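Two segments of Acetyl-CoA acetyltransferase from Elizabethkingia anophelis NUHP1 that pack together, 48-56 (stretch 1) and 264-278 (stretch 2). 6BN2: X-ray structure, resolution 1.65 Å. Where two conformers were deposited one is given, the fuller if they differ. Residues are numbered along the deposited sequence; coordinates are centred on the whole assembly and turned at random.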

ATOM      1  N   LYS A  48     -24.629  -7.719  -2.057  1.00 21.08           N
ATOM      2  CA  LYS A  48     -24.916  -9.135  -2.287  1.00 20.12           C
ATOM      3  C   LYS A  48     -25.424  -9.825  -1.035  1.00 23.14           C
ATOM      4  O   LYS A  48     -26.200 -10.786  -1.125  1.00 25.30           O
ATOM      5  CB  LYS A  48     -23.662  -9.879  -2.770  1.00 21.30           C
ATOM      6  CG  LYS A  48     -23.275  -9.619  -4.216  1.00 23.77           C
ATOM      7  CD  LYS A  48     -24.164 -10.386  -5.193  1.00 25.81           C
ATOM      8  CE  LYS A  48     -23.725 -10.138  -6.640  1.00 26.22           C
ATOM      9  NZ  LYS A  48     -24.628 -10.837  -7.628  1.00 28.32           N
ATOM     10  N   ILE A  49     -24.978  -9.377   0.135  1.00 21.83           N
ATOM     11  CA  ILE A  49     -25.345  -9.993   1.400  1.00 22.83           C
ATOM     12  C   ILE A  49     -26.140  -9.044   2.290  1.00 23.81           C
ATOM     13  O   ILE A  49     -26.329  -9.329   3.476  1.00 25.16           O
ATOM     14  CB  ILE A  49     -24.097 -10.521   2.131  1.00 24.97           C
ATOM     15  CG1 ILE A  49     -23.019  -9.434   2.209  1.00 22.00           C
ATOM     16  CG2 ILE A  49     -23.536 -11.730   1.385  1.00 26.73           C
ATOM     17  CD1 ILE A  49     -21.840  -9.793   3.105  1.00 24.30           C
ATOM     18  N   ASN A  50     -26.612  -7.922   1.731  1.00 22.06           N
ATOM     19  CA  ASN A  50     -27.399  -6.929   2.466  0.61 22.09           C
ATOM     20  C   ASN A  50     -26.717  -6.545   3.776  1.00 21.50           C
ATOM     21  O   ASN A  50     -27.352  -6.432   4.823  1.00 24.42           O
ATOM     22  CB  ASN A  50     -28.821  -7.436   2.724  0.61 24.27           C
ATOM     23  CG  ASN A  50     -29.777  -6.319   3.107  0.61 26.39           C
ATOM     24  OD1 ASN A  50     -29.583  -5.162   2.728  0.61 28.08           O
ATOM     25  ND2 ASN A  50     -30.809  -6.660   3.866  0.61 28.90           N
ATOM     26  N   LEU A  51     -25.404  -6.330   3.715  1.00 17.80           N
ATOM     27  CA  LEU A  51     -24.634  -6.114   4.935  1.00 20.74           C
ATOM     28  C   LEU A  51     -24.709  -4.658   5.376  1.00 22.36           C
ATOM     29  O   LEU A  51     -24.484  -3.744   4.576  1.00 22.64           O
ATOM     30  CB  LEU A  51     -23.168  -6.514   4.726  1.00 19.59           C
ATOM     31  CG  LEU A  51     -22.298  -6.434   5.987  1.00 18.12           C
ATOM     32  CD1 LEU A  51     -22.760  -7.412   7.062  1.00 19.74           C
ATOM     33  CD2 LEU A  51     -20.840  -6.697   5.627  1.00 19.55           C
ATOM     34  N   ASN A  52     -25.023  -4.450   6.650  1.00 21.90           N
ATOM     35  CA  ASN A  52     -24.930  -3.127   7.262  1.00 21.02           C
ATOM     36  C   ASN A  52     -23.501  -2.621   7.087  1.00 20.88           C
ATOM     37  O   ASN A  52     -22.571  -3.257   7.598  1.00 19.98           O
ATOM     38  CB  ASN A  52     -25.304  -3.229   8.744  1.00 20.94           C
ATOM     39  CG  ASN A  52     -25.173  -1.909   9.493  1.00 27.54           C
ATOM     40  OD1 ASN A  52     -24.743  -0.897   8.946  1.00 25.07           O
ATOM     41  ND2 ASN A  52     -25.559  -1.922  10.762  1.00 39.69           N
ATOM     42  N   PRO A  53     -23.278  -1.511   6.371  1.00 18.29           N
ATOM     43  CA  PRO A  53     -21.896  -1.066   6.122  0.57 18.43           C
ATOM     44  C   PRO A  53     -21.093  -0.836   7.391  1.00 17.75           C
ATOM     45  O   PRO A  53     -19.856  -0.962   7.365  1.00 19.71           O
ATOM     46  CB  PRO A  53     -22.093   0.231   5.326  0.57 20.00           C
ATOM     47  CG  PRO A  53     -23.423   0.040   4.641  0.57 19.93           C
ATOM     48  CD  PRO A  53     -24.265  -0.698   5.637  0.57 21.64           C
ATOM     49  N   ALA A  54     -21.755  -0.513   8.507  1.00 18.22           N
ATOM     50  CA  ALA A  54     -21.009  -0.254   9.733  1.00 21.40           C
ATOM     51  C   ALA A  54     -20.409  -1.516  10.341  1.00 20.81           C
ATOM     52  O   ALA A  54     -19.629  -1.414  11.298  1.00 20.75           O
ATOM     53  CB  ALA A  54     -21.900   0.450  10.761  1.00 24.00           C
ATOM     54  N   GLU A  55     -20.738  -2.703   9.817  1.00 17.64           N
ATOM     55  CA  GLU A  55     -20.069  -3.902  10.306  1.00 17.64           C
ATOM     56  C   GLU A  55     -18.627  -4.004   9.816  1.00 16.84           C
ATOM     57  O   GLU A  55     -17.837  -4.756  10.409  1.00 18.19           O
ATOM     58  CB  GLU A  55     -20.831  -5.146   9.863  1.00 15.68           C
ATOM     59  CG  GLU A  55     -22.221  -5.308  10.499  1.00 19.24           C
ATOM     60  CD  GLU A  55     -22.179  -5.846  11.922  1.00 30.17           C
ATOM     61  OE1 GLU A  55     -21.075  -6.149  12.424  1.00 30.05           O
ATOM     62  OE2 GLU A  55     -23.262  -5.992  12.535  1.00 30.65           O
ATOM     63  N   ILE A  56     -18.274  -3.284   8.748  1.00 14.47           N
ATOM     64  CA  ILE A  56     -16.936  -3.384   8.151  1.00 15.35           C
ATOM     65  C   ILE A  56     -15.935  -2.619   9.010  1.00 15.16           C
ATOM     66  O   ILE A  56     -16.118  -1.427   9.277  1.00 16.83           O
ATOM     67  CB  ILE A  56     -16.944  -2.848   6.710  1.00 15.10           C
ATOM     68  CG1 ILE A  56     -17.845  -3.711   5.825  1.00 14.58           C
ATOM     69  CG2 ILE A  56     -15.515  -2.805   6.147  1.00 15.05           C
ATOM     70  CD1 ILE A  56     -17.505  -5.214   5.881  1.00 16.31           C
ATOM     71  N   LEU A 264     -13.997  -8.207  -1.976  1.00 12.74           N
ATOM     72  CA  LEU A 264     -14.467  -9.345  -1.201  1.00 13.37           C
ATOM     73  C   LEU A 264     -14.737  -8.897   0.223  1.00 14.05           C
ATOM     74  O   LEU A 264     -14.091  -7.984   0.747  1.00 14.67           O
ATOM     75  CB  LEU A 264     -13.443 -10.494  -1.193  1.00 15.08           C
ATOM     76  CG  LEU A 264     -13.039 -11.135  -2.530  1.00 16.48           C
ATOM     77  CD1 LEU A 264     -12.069 -10.276  -3.334  1.00 15.95           C
ATOM     78  CD2 LEU A 264     -12.386 -12.495  -2.227  1.00 21.93           C
ATOM     79  N   VAL A 265     -15.698  -9.542   0.862  1.00 14.16           N
ATOM     80  CA  VAL A 265     -15.917  -9.348   2.289  1.00 13.84           C
ATOM     81  C   VAL A 265     -15.485 -10.619   3.000  1.00 13.26           C
ATOM     82  O   VAL A 265     -15.940 -11.713   2.646  1.00 14.99           O
ATOM     83  CB  VAL A 265     -17.381  -9.014   2.616  1.00 15.43           C
ATOM     84  CG1 VAL A 265     -17.531  -8.905   4.136  1.00 16.16           C
ATOM     85  CG2 VAL A 265     -17.823  -7.692   1.938  1.00 16.78           C
ATOM     86  N   LEU A 266     -14.590 -10.469   3.978  1.00 14.49           N
ATOM     87  CA  LEU A 266     -14.080 -11.548   4.813  0.50 14.93           C
ATOM     88  C   LEU A 266     -14.675 -11.454   6.211  1.00 15.72           C
ATOM     89  O   LEU A 266     -14.849 -10.350   6.741  1.00 15.26           O
ATOM     90  CB  LEU A 266     -12.557 -11.461   4.915  0.50 11.87           C
ATOM     91  CG  LEU A 266     -11.671 -12.279   3.979  0.50 12.66           C
ATOM     92  CD1 LEU A 266     -12.125 -12.204   2.563  0.50 17.78           C
ATOM     93  CD2 LEU A 266     -10.227 -11.804   4.123  0.50 14.04           C
ATOM     94  N   MET A 267     -14.938 -12.602   6.832  1.00 15.76           N
ATOM     95  CA  MET A 267     -15.492 -12.604   8.177  1.00 16.63           C
ATOM     96  C   MET A 267     -14.950 -13.773   8.976  1.00 18.03           C
ATOM     97  O   MET A 267     -14.620 -14.828   8.425  1.00 17.29           O
ATOM     98  CB  MET A 267     -17.022 -12.725   8.191  1.00 18.45           C
ATOM     99  CG  MET A 267     -17.744 -11.449   7.874  1.00 20.17           C
ATOM    100  SD  MET A 267     -19.515 -11.644   7.975  1.00 19.40           S
ATOM    101  CE  MET A 267     -19.998 -10.032   7.325  1.00 21.49           C
ATOM    102  N   SER A 268     -14.918 -13.582  10.291  1.00 17.27           N
ATOM    103  CA  SER A 268     -14.750 -14.696  11.209  1.00 17.53           C
ATOM    104  C   SER A 268     -15.996 -15.580  11.220  1.00 18.33           C
ATOM    105  O   SER A 268     -17.093 -15.176  10.815  1.00 19.03           O
ATOM    106  CB  SER A 268     -14.486 -14.188  12.623  1.00 18.84           C
ATOM    107  OG  SER A 268     -15.648 -13.552  13.139  1.00 18.42           O
ATOM    108  N   LYS A 269     -15.814 -16.805  11.714  1.00 19.73           N
ATOM    109  CA  LYS A 269     -16.942 -17.719  11.890  1.00 21.57           C
ATOM    110  C   LYS A 269     -17.996 -17.116  12.804  1.00 23.08           C
ATOM    111  O   LYS A 269     -19.200 -17.149  12.508  1.00 24.95           O
ATOM    112  CB  LYS A 269     -16.437 -19.048  12.452  1.00 23.66           C
ATOM    113  CG  LYS A 269     -17.539 -20.083  12.726  1.00 29.95           C
ATOM    114  CD  LYS A 269     -16.923 -21.449  12.998  1.00 36.95           C
ATOM    115  CE  LYS A 269     -17.979 -22.482  13.357  1.00 46.17           C
ATOM    116  NZ  LYS A 269     -18.552 -22.213  14.701  1.00 55.00           N
ATOM    117  N   GLU A 270     -17.560 -16.555  13.935  1.00 21.04           N
ATOM    118  CA  GLU A 270     -18.504 -16.023  14.906  1.00 26.14           C
ATOM    119  C   GLU A 270     -19.327 -14.893  14.302  1.00 22.44           C
ATOM    120  O   GLU A 270     -20.547 -14.838  14.481  1.00 23.19           O
ATOM    121  CB  GLU A 270     -17.743 -15.559  16.147  1.00 33.66           C
ATOM    122  CG  GLU A 270     -18.598 -14.987  17.244  1.00 52.31           C
ATOM    123  CD  GLU A 270     -17.763 -14.497  18.414  1.00 67.32           C
ATOM    124  OE1 GLU A 270     -16.561 -14.841  18.472  1.00 72.86           O
ATOM    125  OE2 GLU A 270     -18.304 -13.763  19.266  1.00 72.03           O
ATOM    126  N   LYS A 271     -18.680 -14.007  13.539  1.00 21.10           N
ATOM    127  CA  LYS A 271     -19.400 -12.874  12.963  1.00 19.14           C
ATOM    128  C   LYS A 271     -20.373 -13.321  11.876  1.00 20.85           C
ATOM    129  O   LYS A 271     -21.527 -12.875  11.855  1.00 22.11           O
ATOM    130  CB  LYS A 271     -18.399 -11.843  12.426  1.00 19.58           C
ATOM    131  CG  LYS A 271     -19.014 -10.652  11.691  1.00 21.47           C
ATOM    132  CD  LYS A 271     -20.005  -9.832  12.518  1.00 25.62           C
ATOM    133  CE  LYS A 271     -19.370  -9.076  13.676  1.00 30.81           C
ATOM    134  NZ  LYS A 271     -20.324  -8.066  14.258  1.00 29.80           N
ATOM    135  N   MET A 272     -19.945 -14.200  10.965  1.00 19.38           N
ATOM    136  CA  MET A 272     -20.880 -14.591   9.909  1.00 22.00           C
ATOM    137  C   MET A 272     -22.064 -15.365  10.476  1.00 21.12           C
ATOM    138  O   MET A 272     -23.194 -15.187  10.008  1.00 24.55           O
ATOM    139  CB  MET A 272     -20.172 -15.393   8.809  1.00 23.67           C
ATOM    140  CG  MET A 272     -19.891 -16.826   9.133  1.00 29.85           C
ATOM    141  SD  MET A 272     -18.943 -17.621   7.807  1.00 28.09           S
ATOM    142  CE  MET A 272     -18.896 -19.287   8.493  1.00 26.92           C
ATOM    143  N   GLU A 273     -21.854 -16.164  11.524  1.00 23.05           N
ATOM    144  CA  GLU A 273     -22.975 -16.899  12.098  1.00 24.96           C
ATOM    145  C   GLU A 273     -23.917 -15.970  12.855  1.00 27.14           C
ATOM    146  O   GLU A 273     -25.140 -16.154  12.811  1.00 29.03           O
ATOM    147  CB  GLU A 273     -22.464 -18.032  12.995  1.00 26.01           C
ATOM    148  CG  GLU A 273     -21.838 -19.152  12.185  1.00 29.65           C
ATOM    149  CD  GLU A 273     -21.306 -20.297  13.024  1.00 37.88           C
ATOM    150  OE1 GLU A 273     -21.390 -20.226  14.264  1.00 40.07           O
ATOM    151  OE2 GLU A 273     -20.803 -21.272  12.431  1.00 41.46           O
ATOM    152  N   SER A 274     -23.373 -14.951  13.535  1.00 24.21           N
ATOM    153  CA  SER A 274     -24.234 -14.003  14.233  1.00 27.94           C
ATOM    154  C   SER A 274     -25.106 -13.219  13.259  1.00 26.87           C
ATOM    155  O   SER A 274     -26.210 -12.793  13.618  1.00 29.29           O
ATOM    156  CB  SER A 274     -23.391 -13.051  15.090  1.00 26.26           C
ATOM    157  OG  SER A 274     -22.698 -12.125  14.275  1.00 34.06           O
ATOM    158  N   LEU A 275     -24.636 -13.030  12.026  1.00 25.08           N
ATOM    159  CA  LEU A 275     -25.379 -12.327  10.990  1.00 24.40           C
ATOM    160  C   LEU A 275     -26.233 -13.252  10.137  1.00 28.32           C
ATOM    161  O   LEU A 275     -26.939 -12.768   9.250  1.00 33.41           O
ATOM    162  CB  LEU A 275     -24.409 -11.548  10.083  1.00 25.74           C
ATOM    163  CG  LEU A 275     -23.664 -10.418  10.789  1.00 25.34           C
ATOM    164  CD1 LEU A 275     -22.553  -9.891   9.890  1.00 25.38           C
ATOM    165  CD2 LEU A 275     -24.638  -9.303  11.172  1.00 27.47           C
ATOM    166  N   GLY A 276     -26.179 -14.560  10.370  1.00 28.97           N
ATOM    167  CA  GLY A 276     -26.949 -15.494   9.568  1.00 31.14           C
ATOM    168  C   GLY A 276     -26.463 -15.663   8.143  1.00 31.46           C
ATOM    169  O   GLY A 276     -27.256 -16.020   7.271  1.00 30.70           O
ATOM    170  N   LEU A 277     -25.176 -15.426   7.880  1.00 25.06           N
ATOM    171  CA  LEU A 277     -24.634 -15.460   6.527  1.00 23.43           C
ATOM    172  C   LEU A 277     -23.996 -16.817   6.257  1.00 26.71           C
ATOM    173  O   LEU A 277     -23.202 -17.310   7.065  1.00 34.55           O
ATOM    174  CB  LEU A 277     -23.600 -14.346   6.314  1.00 21.63           C
ATOM    175  CG  LEU A 277     -24.161 -12.927   6.407  1.00 22.75           C
ATOM    176  CD1 LEU A 277     -23.020 -11.905   6.365  1.00 22.27           C
ATOM    177  CD2 LEU A 277     -25.146 -12.668   5.284  1.00 27.07           C
ATOM    178  N   LYS A 278     -24.333 -17.407   5.133  1.00 25.15           N
ATOM    179  CA  LYS A 278     -23.619 -18.611   4.717  1.00 25.58           C
ATOM    180  C   LYS A 278     -22.406 -18.222   3.882  1.00 24.31           C
ATOM    181  O   LYS A 278     -22.552 -17.487   2.899  1.00 27.53           O
ATOM    182  CB  LYS A 278     -24.524 -19.527   3.902  1.00 28.87           C
ATOM    183  CG  LYS A 278     -23.802 -20.749   3.337  1.00 35.26           C
ATOM    184  CD  LYS A 278     -24.775 -21.722   2.681  1.00 39.45           C
ATOM    185  CE  LYS A 278     -24.034 -22.934   2.123  1.00 37.88           C
ATOM    186  NZ  LYS A 278     -24.951 -23.904   1.476  1.00 43.37           N
TER
HETATM  187  O   HOH W   1     -23.523  -7.234  14.688  1.00 53.92           O

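What holds the two stretches together by charge? One salt bridge does: K271 NZ donates a hydrogen bond to E55 OE1 at 2.8 Å, joining opposite charges directly. Water 1 braces the same pair, donating to E55 OE2 at 2.5 Å and accepting a weak bond from K271 NZ at 3.3 Å, so both carboxylate oxygens are engaged.

How are the two backbones arranged? Numbering rises along one as it falls along the other: I49 CA lies 7.5 Å from L277 CA, L51 CA 8.7 Å from L275 CA, E55 CA 9.4 Å from K271 CA and I56 CA 8.4 Å from V265 CA. E55 lies in a short 3-10 segment; K271 sits in the first turn of a helix capped by S268, whose OG accepts from K271 N at 3.1 Å. No backbone hydrogen bond crosses the interface.

Which residue anchors the apolar packing? L51 points toward stretch 2. Its CD1 lies 3.8 Å from both M267 CE and L275 CD1, while L51 CD2 approaches V265 CG1 at 4.2 Å. L51 thus touches V265 and M267 from the strand, and L275 farther along the chain.

What extends this packing? I56 CD1 reaches V265 CG1 at 4.1 Å, and I49 CB lies 4.0 Å from L277 CD2. Between L275 and L277, G276 takes the positive phi of a Schellman motif, and both leucines point toward stretch 1.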